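Local coordinates for outer membrane protein TP0453 (Treponema pallidum, PDB 3K8G), which might take part in ligand transport and alters membrane permeability at acidic pH, making lipid vesicles more permeable when incubated with them, at residues Y102-S111 against V120-S131. Numbering follows the deposited sequence.
Sequences YYESEHTDVS and VIFGSSKRERMS
The guanidinium of Arg-127 lies with one face over the peptide joining His-107 to Thr-108, the His-107 carbonyl carbon 3.6 Å above its centre, while Asp-109 and the carbonyl oxygens of Ser-105 and Glu-106 lie along its edge. NE reaches Asp-109 OD2 at 2.8 Å, coming from above the carboxylate plane, and NH2 meets OD1 on its syn side in a nearly straight bond (169°). This side-on salt bridge is not flat, since the two planes are turned 35° apart. With its chain extended from CG to NE, Arg-127 also brings NH1 to Glu-106 O (3.1 Å), so one cation joins the loop 105-107 and strand 108-111 to the chain returning from strand 120-123.

The Tyr-102 ring carries Met-130 CG over the centre of one face, a CH-pi contact 3.8 Å from the centroid, with Ser-131 CB at its edge. Met-130 CG stands anti to the backbone N (chi1 176°), and bends at chi2 and chi3 then carry SD past Ser-111 CB and CE to 3.5 Å from Asp-109 O. A water links Glu-104 OE2 to Met-130 N near the start of helix 130-135.

The Phe-122 ring lies on the other side of the strands and turns its edge to Thr-108 OG1, 3.3 Å from CD1; Tyr-256 and His-41 also meet this ring. On the same side Val-110 and Val-120 run side by side, and Ile-47 and Ile-50 of helix 45-52 touch Thr-108 and Val-110. His-107 ND1 donates to Gly-123 O from above the carbonyl plane.

Paired backbone bonds between Asp-109 and Ile-121, with Gly-123 N to His-107 O (2.9 Å), hold strands 108-111 and 120-123 in antiparallel register. The arrangement is that of a beta hairpin covered on one side by the chain returning through a type I turn at 124-127, within the protein's U-shaped beta-half-barrel.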
ATOM      1  N   TYR A 102      10.268 -10.014 -18.202  1.00 27.51           N
ATOM      2  CA  TYR A 102      10.492  -9.638 -16.799  1.00 28.57           C
ATOM      3  C   TYR A 102      11.720  -8.770 -16.765  1.00 25.52           C
ATOM      4  O   TYR A 102      12.714  -9.109 -17.411  1.00 28.75           O
ATOM      5  CB  TYR A 102      10.832 -10.867 -15.919  1.00 29.38           C
ATOM      6  CG  TYR A 102       9.767 -11.923 -15.767  1.00 30.71           C
ATOM      7  CD1 TYR A 102       8.629 -11.923 -16.559  1.00 32.81           C
ATOM      8  CD2 TYR A 102       9.931 -12.957 -14.853  1.00 35.33           C
ATOM      9  CE1 TYR A 102       7.669 -12.909 -16.434  1.00 35.19           C
ATOM     10  CE2 TYR A 102       8.969 -13.947 -14.712  1.00 36.50           C
ATOM     11  CZ  TYR A 102       7.848 -13.912 -15.507  1.00 33.19           C
ATOM     12  OH  TYR A 102       6.895 -14.874 -15.393  1.00 35.18           O
ATOM     13  N   TYR A 103      11.679  -7.695 -15.985  1.00 21.56           N
ATOM     14  CA  TYR A 103      12.866  -6.889 -15.700  1.00 19.78           C
ATOM     15  C   TYR A 103      13.289  -7.048 -14.233  1.00 21.29           C
ATOM     16  O   TYR A 103      12.454  -6.968 -13.303  1.00 19.89           O
ATOM     17  CB  TYR A 103      12.605  -5.431 -16.068  1.00 20.04           C
ATOM     18  CG  TYR A 103      12.132  -5.256 -17.512  1.00 23.81           C
ATOM     19  CD1 TYR A 103      13.053  -5.150 -18.556  1.00 24.57           C
ATOM     20  CD2 TYR A 103      10.772  -5.215 -17.827  1.00 26.56           C
ATOM     21  CE1 TYR A 103      12.638  -4.992 -19.879  1.00 28.91           C
ATOM     22  CE2 TYR A 103      10.338  -5.054 -19.153  1.00 30.17           C
ATOM     23  CZ  TYR A 103      11.286  -4.940 -20.166  1.00 31.58           C
ATOM     24  OH  TYR A 103      10.888  -4.784 -21.471  1.00 35.37           O
ATOM     25  N   GLU A 104      14.573  -7.318 -14.022  1.00 19.09           N
ATOM     26  CA  GLU A 104      15.092  -7.575 -12.680  1.00 20.12           C
ATOM     27  C   GLU A 104      16.212  -6.638 -12.351  1.00 20.50           C
ATOM     28  O   GLU A 104      17.050  -6.336 -13.215  1.00 19.96           O
ATOM     29  CB  GLU A 104      15.596  -9.031 -12.549  1.00 20.68           C
ATOM     30  CG  GLU A 104      14.519 -10.092 -12.900  1.00 27.73           C
ATOM     31  CD  GLU A 104      14.848 -11.497 -12.380  1.00 37.45           C
ATOM     32  OE1 GLU A 104      16.008 -11.947 -12.528  1.00 44.43           O
ATOM     33  OE2 GLU A 104      13.934 -12.146 -11.832  1.00 41.76           O
ATOM     34  N   SER A 105      16.236  -6.190 -11.102  1.00 19.00           N
ATOM     35  CA  SER A 105      17.366  -5.440 -10.550  1.00 21.57           C
ATOM     36  C   SER A 105      17.671  -5.962  -9.138  1.00 22.17           C
ATOM     37  O   SER A 105      16.976  -6.856  -8.643  1.00 22.38           O
ATOM     38  CB  SER A 105      17.068  -3.931 -10.537  1.00 20.83           C
ATOM     39  OG  SER A 105      15.934  -3.606  -9.723  1.00 22.59           O
ATOM     40  N   GLU A 106      18.683  -5.407  -8.479  1.00 21.64           N
ATOM     41  CA  GLU A 106      19.038  -5.848  -7.117  1.00 23.21           C
ATOM     42  C   GLU A 106      17.837  -6.055  -6.177  1.00 21.80           C
ATOM     43  O   GLU A 106      17.720  -7.094  -5.516  1.00 21.86           O
ATOM     44  CB  GLU A 106      19.997  -4.853  -6.451  1.00 22.24           C
ATOM     45  CG  GLU A 106      20.585  -5.363  -5.135  1.00 30.00           C
ATOM     46  CD  GLU A 106      21.523  -6.565  -5.315  1.00 40.34           C
ATOM     47  OE1 GLU A 106      21.886  -6.902  -6.471  1.00 42.72           O
ATOM     48  OE2 GLU A 106      21.911  -7.169  -4.291  1.00 44.98           O
ATOM     49  N   HIS A 107      16.999  -5.037  -6.061  1.00 21.63           N
ATOM     50  CA  HIS A 107      15.881  -5.111  -5.114  1.00 22.49           C
ATOM     51  C   HIS A 107      14.482  -5.056  -5.743  1.00 22.50           C
ATOM     52  O   HIS A 107      13.492  -5.217  -5.031  1.00 18.70           O
ATOM     53  CB  HIS A 107      16.012  -4.012  -4.067  1.00 21.93           C
ATOM     54  CG  HIS A 107      17.160  -4.217  -3.129  1.00 30.15           C
ATOM     55  ND1 HIS A 107      17.247  -5.306  -2.285  1.00 32.99           N
ATOM     56  CD2 HIS A 107      18.271  -3.475  -2.906  1.00 29.08           C
ATOM     57  CE1 HIS A 107      18.371  -5.231  -1.591  1.00 34.06           C
ATOM     58  NE2 HIS A 107      19.005  -4.127  -1.944  1.00 34.00           N
ATOM     59  N   THR A 108      14.406  -4.789  -7.050  1.00 23.01           N
ATOM     60  CA  THR A 108      13.126  -4.570  -7.725  1.00 22.92           C
ATOM     61  C   THR A 108      12.952  -5.401  -8.986  1.00 22.23           C
ATOM     62  O   THR A 108      13.842  -5.429  -9.846  1.00 21.53           O
ATOM     63  CB  THR A 108      12.909  -3.077  -8.041  1.00 23.46           C
ATOM     64  OG1 THR A 108      13.184  -2.310  -6.875  1.00 26.19           O
ATOM     65  CG2 THR A 108      11.457  -2.808  -8.450  1.00 24.07           C
ATOM     66  N   ASP A 109      11.817  -6.117  -9.067  1.00 18.96           N
ATOM     67  CA  ASP A 109      11.408  -6.819 -10.270  1.00 15.76           C
ATOM     68  C   ASP A 109      10.119  -6.209 -10.819  1.00 17.29           C
ATOM     69  O   ASP A 109       9.233  -5.824 -10.063  1.00 15.08           O
ATOM     70  CB  ASP A 109      11.269  -8.308  -9.967  1.00 17.58           C
ATOM     71  CG  ASP A 109      12.530  -8.865  -9.291  1.00 22.04           C
ATOM     72  OD1 ASP A 109      13.659  -8.504  -9.752  1.00 31.01           O
ATOM     73  OD2 ASP A 109      12.417  -9.573  -8.274  1.00 18.30           O
ATOM     74  N   VAL A 110      10.037  -6.087 -12.134  1.00 15.36           N
ATOM     75  CA  VAL A 110       8.916  -5.412 -12.758  1.00 14.36           C
ATOM     76  C   VAL A 110       8.501  -6.191 -13.978  1.00 16.06           C
ATOM     77  O   VAL A 110       9.353  -6.651 -14.773  1.00 16.95           O
ATOM     78  CB  VAL A 110       9.216  -3.934 -13.143  1.00 16.11           C
ATOM     79  CG1 VAL A 110       7.956  -3.247 -13.734  1.00 14.04           C
ATOM     80  CG2 VAL A 110       9.769  -3.129 -11.962  1.00 13.59           C
ATOM     81  N   SER A 111       7.189  -6.295 -14.148  1.00 15.35           N
ATOM     82  CA  SER A 111       6.607  -6.827 -15.359  1.00 17.86           C
ATOM     83  C   SER A 111       5.486  -5.940 -15.808  1.00 18.75           C
ATOM     84  O   SER A 111       4.791  -5.342 -14.978  1.00 16.44           O
ATOM     85  CB  SER A 111       5.985  -8.217 -15.088  1.00 18.64           C
ATOM     86  OG  SER A 111       5.742  -8.796 -16.351  1.00 28.14           O
ATOM     87  N   VAL A 120       5.026  -5.111  -9.690  1.00 11.65           N
ATOM     88  CA  VAL A 120       6.319  -4.742  -9.145  1.00 12.88           C
ATOM     89  C   VAL A 120       6.462  -5.506  -7.851  1.00 14.28           C
ATOM     90  O   VAL A 120       5.522  -5.566  -7.040  1.00 11.39           O
ATOM     91  CB  VAL A 120       6.406  -3.214  -8.841  1.00 13.05           C
ATOM     92  CG1 VAL A 120       7.698  -2.853  -8.083  1.00 13.27           C
ATOM     93  CG2 VAL A 120       6.292  -2.412 -10.118  1.00 16.46           C
ATOM     94  N   ILE A 121       7.621  -6.131  -7.676  1.00  9.73           N
ATOM     95  CA  ILE A 121       7.912  -6.783  -6.429  1.00  9.70           C
ATOM     96  C   ILE A 121       9.223  -6.168  -5.966  1.00 13.05           C
ATOM     97  O   ILE A 121      10.218  -6.174  -6.717  1.00 10.99           O
ATOM     98  CB  ILE A 121       8.111  -8.324  -6.645  1.00 11.22           C
ATOM     99  CG1 ILE A 121       6.841  -8.955  -7.259  1.00 12.34           C
ATOM    100  CG2 ILE A 121       8.533  -8.995  -5.318  1.00 13.21           C
ATOM    101  CD1 ILE A 121       7.028 -10.435  -7.666  1.00 13.74           C
ATOM    102  N   PHE A 122       9.213  -5.627  -4.757  1.00 11.85           N
ATOM    103  CA  PHE A 122      10.363  -4.918  -4.211  1.00 13.80           C
ATOM    104  C   PHE A 122      10.737  -5.527  -2.871  1.00 12.63           C
ATOM    105  O   PHE A 122       9.867  -5.764  -2.029  1.00 12.66           O
ATOM    106  CB  PHE A 122       9.996  -3.441  -3.979  1.00 14.36           C
ATOM    107  CG  PHE A 122      10.994  -2.720  -3.138  1.00 15.46           C
ATOM    108  CD1 PHE A 122      12.189  -2.260  -3.705  1.00 18.79           C
ATOM    109  CD2 PHE A 122      10.783  -2.567  -1.768  1.00 16.57           C
ATOM    110  CE1 PHE A 122      13.165  -1.616  -2.912  1.00 22.57           C
ATOM    111  CE2 PHE A 122      11.750  -1.923  -0.970  1.00 17.72           C
ATOM    112  CZ  PHE A 122      12.930  -1.459  -1.536  1.00 22.14           C
ATOM    113  N   GLY A 123      12.017  -5.752  -2.626  1.00 12.02           N
ATOM    114  CA  GLY A 123      12.428  -6.054  -1.251  1.00 12.62           C
ATOM    115  C   GLY A 123      13.653  -6.921  -1.114  1.00 14.43           C
ATOM    116  O   GLY A 123      14.577  -6.809  -1.899  1.00 13.95           O
ATOM    117  N   SER A 124      13.647  -7.779  -0.107  1.00 14.48           N
ATOM    118  CA  SER A 124      14.797  -8.602   0.204  1.00 13.32           C
ATOM    119  C   SER A 124      15.023  -9.715  -0.836  1.00 14.21           C
ATOM    120  O   SER A 124      14.204  -9.939  -1.734  1.00 13.98           O
ATOM    121  CB  SER A 124      14.576  -9.244   1.560  1.00 14.03           C
ATOM    122  OG  SER A 124      13.717 -10.360   1.428  1.00 12.93           O
ATOM    123  N   SER A 125      16.108 -10.462  -0.673  1.00 12.08           N
ATOM    124  CA  SER A 125      16.370 -11.611  -1.556  1.00 15.51           C
ATOM    125  C   SER A 125      15.323 -12.757  -1.439  1.00 16.52           C
ATOM    126  O   SER A 125      15.248 -13.613  -2.306  1.00 17.79           O
ATOM    127  CB  SER A 125      17.797 -12.130  -1.323  1.00 15.30           C
ATOM    128  OG  SER A 125      17.851 -12.887  -0.126  1.00 18.47           O
ATOM    129  N   LYS A 126      14.496 -12.731  -0.395  1.00 15.81           N
ATOM    130  CA  LYS A 126      13.419 -13.704  -0.192  1.00 14.91           C
ATOM    131  C   LYS A 126      12.075 -13.251  -0.817  1.00 13.94           C
ATOM    132  O   LYS A 126      11.054 -13.922  -0.695  1.00 12.63           O
ATOM    133  CB  LYS A 126      13.214 -13.912   1.303  1.00 15.38           C
ATOM    134  CG  LYS A 126      14.353 -14.627   2.037  1.00 19.37           C
ATOM    135  CD  LYS A 126      14.129 -16.116   1.914  1.00 28.66           C
ATOM    136  CE  LYS A 126      14.847 -16.901   2.996  1.00 30.44           C
ATOM    137  NZ  LYS A 126      14.298 -18.279   3.000  1.00 24.77           N
ATOM    138  N   ARG A 127      12.091 -12.137  -1.523  1.00 12.38           N
ATOM    139  CA  ARG A 127      10.874 -11.669  -2.214  1.00 11.54           C
ATOM    140  C   ARG A 127      10.367 -12.682  -3.261  1.00 12.20           C
ATOM    141  O   ARG A 127      11.133 -13.466  -3.842  1.00  9.89           O
ATOM    142  CB  ARG A 127      11.114 -10.338  -2.877  1.00 10.74           C
ATOM    143  CG  ARG A 127      12.008 -10.361  -4.125  1.00 11.56           C
ATOM    144  CD  ARG A 127      12.294  -8.924  -4.491  1.00 13.17           C
ATOM    145  NE  ARG A 127      13.094  -8.794  -5.725  1.00 12.78           N
ATOM    146  CZ  ARG A 127      14.410  -8.660  -5.771  1.00 19.92           C
ATOM    147  NH1 ARG A 127      15.121  -8.614  -4.641  1.00 22.06           N
ATOM    148  NH2 ARG A 127      15.009  -8.537  -6.963  1.00 20.78           N
ATOM    149  N   GLU A 128       9.066 -12.627  -3.506  1.00 10.52           N
ATOM    150  CA  GLU A 128       8.407 -13.623  -4.353  1.00  9.85           C
ATOM    151  C   GLU A 128       8.977 -13.540  -5.761  1.00 11.12           C
ATOM    152  O   GLU A 128       9.316 -12.437  -6.256  1.00 10.45           O
ATOM    153  CB  GLU A 128       6.894 -13.338  -4.384  1.00  9.40           C
ATOM    154  CG  GLU A 128       6.097 -14.374  -5.208  1.00 10.62           C
ATOM    155  CD  GLU A 128       4.616 -14.229  -5.026  1.00 11.34           C
ATOM    156  OE1 GLU A 128       4.109 -13.188  -5.495  1.00 15.02           O
ATOM    157  OE2 GLU A 128       3.991 -15.144  -4.424  1.00 13.88           O
ATOM    158  N   ARG A 129       9.054 -14.688  -6.422  1.00  9.04           N
ATOM    159  CA  ARG A 129       9.410 -14.721  -7.853  1.00  9.80           C
ATOM    160  C   ARG A 129       8.276 -14.124  -8.696  1.00 11.79           C
ATOM    161  O   ARG A 129       7.093 -14.384  -8.433  1.00 10.12           O
ATOM    162  CB  ARG A 129       9.683 -16.182  -8.288  1.00 11.57           C
ATOM    163  CG  ARG A 129      10.958 -16.845  -7.621  1.00  9.16           C
ATOM    164  CD  ARG A 129      11.156 -18.380  -8.011  1.00 11.82           C
ATOM    165  NE  ARG A 129      10.023 -19.179  -7.585  1.00  9.13           N
ATOM    166  CZ  ARG A 129       8.967 -19.517  -8.336  1.00 10.99           C
ATOM    167  NH1 ARG A 129       8.918 -19.260  -9.634  1.00  9.49           N
ATOM    168  NH2 ARG A 129       7.959 -20.145  -7.772  1.00 10.14           N
ATOM    169  N   MET A 130       8.645 -13.302  -9.685  1.00 11.83           N
ATOM    170  CA  MET A 130       7.671 -12.622 -10.545  1.00 12.04           C
ATOM    171  C   MET A 130       6.759 -13.649 -11.220  1.00 11.53           C
ATOM    172  O   MET A 130       5.546 -13.454 -11.275  1.00  9.28           O
ATOM    173  CB  MET A 130       8.387 -11.710 -11.578  1.00 13.45           C
ATOM    174  CG  MET A 130       7.474 -11.006 -12.597  1.00 10.41           C
ATOM    175  SD  MET A 130       6.335  -9.927 -11.731  1.00 13.77           S
ATOM    176  CE  MET A 130       7.491  -8.692 -11.110  1.00 15.40           C
ATOM    177  N   SER A 131       7.300 -14.779 -11.705  1.00 12.54           N
ATOM    178  CA  SER A 131       6.397 -15.739 -12.369  1.00 13.35           C
ATOM    179  C   SER A 131       5.340 -16.326 -11.442  1.00 10.21           C
ATOM    180  O   SER A 131       4.241 -16.702 -11.894  1.00 12.08           O
ATOM    181  CB  SER A 131       7.150 -16.858 -13.144  1.00 15.45           C
ATOM    182  OG  SER A 131       7.344 -17.970 -12.338  1.00 14.41           O
TER
HETATM  183  O   HOH W   1      11.653 -12.944 -10.248  1.00 17.01           O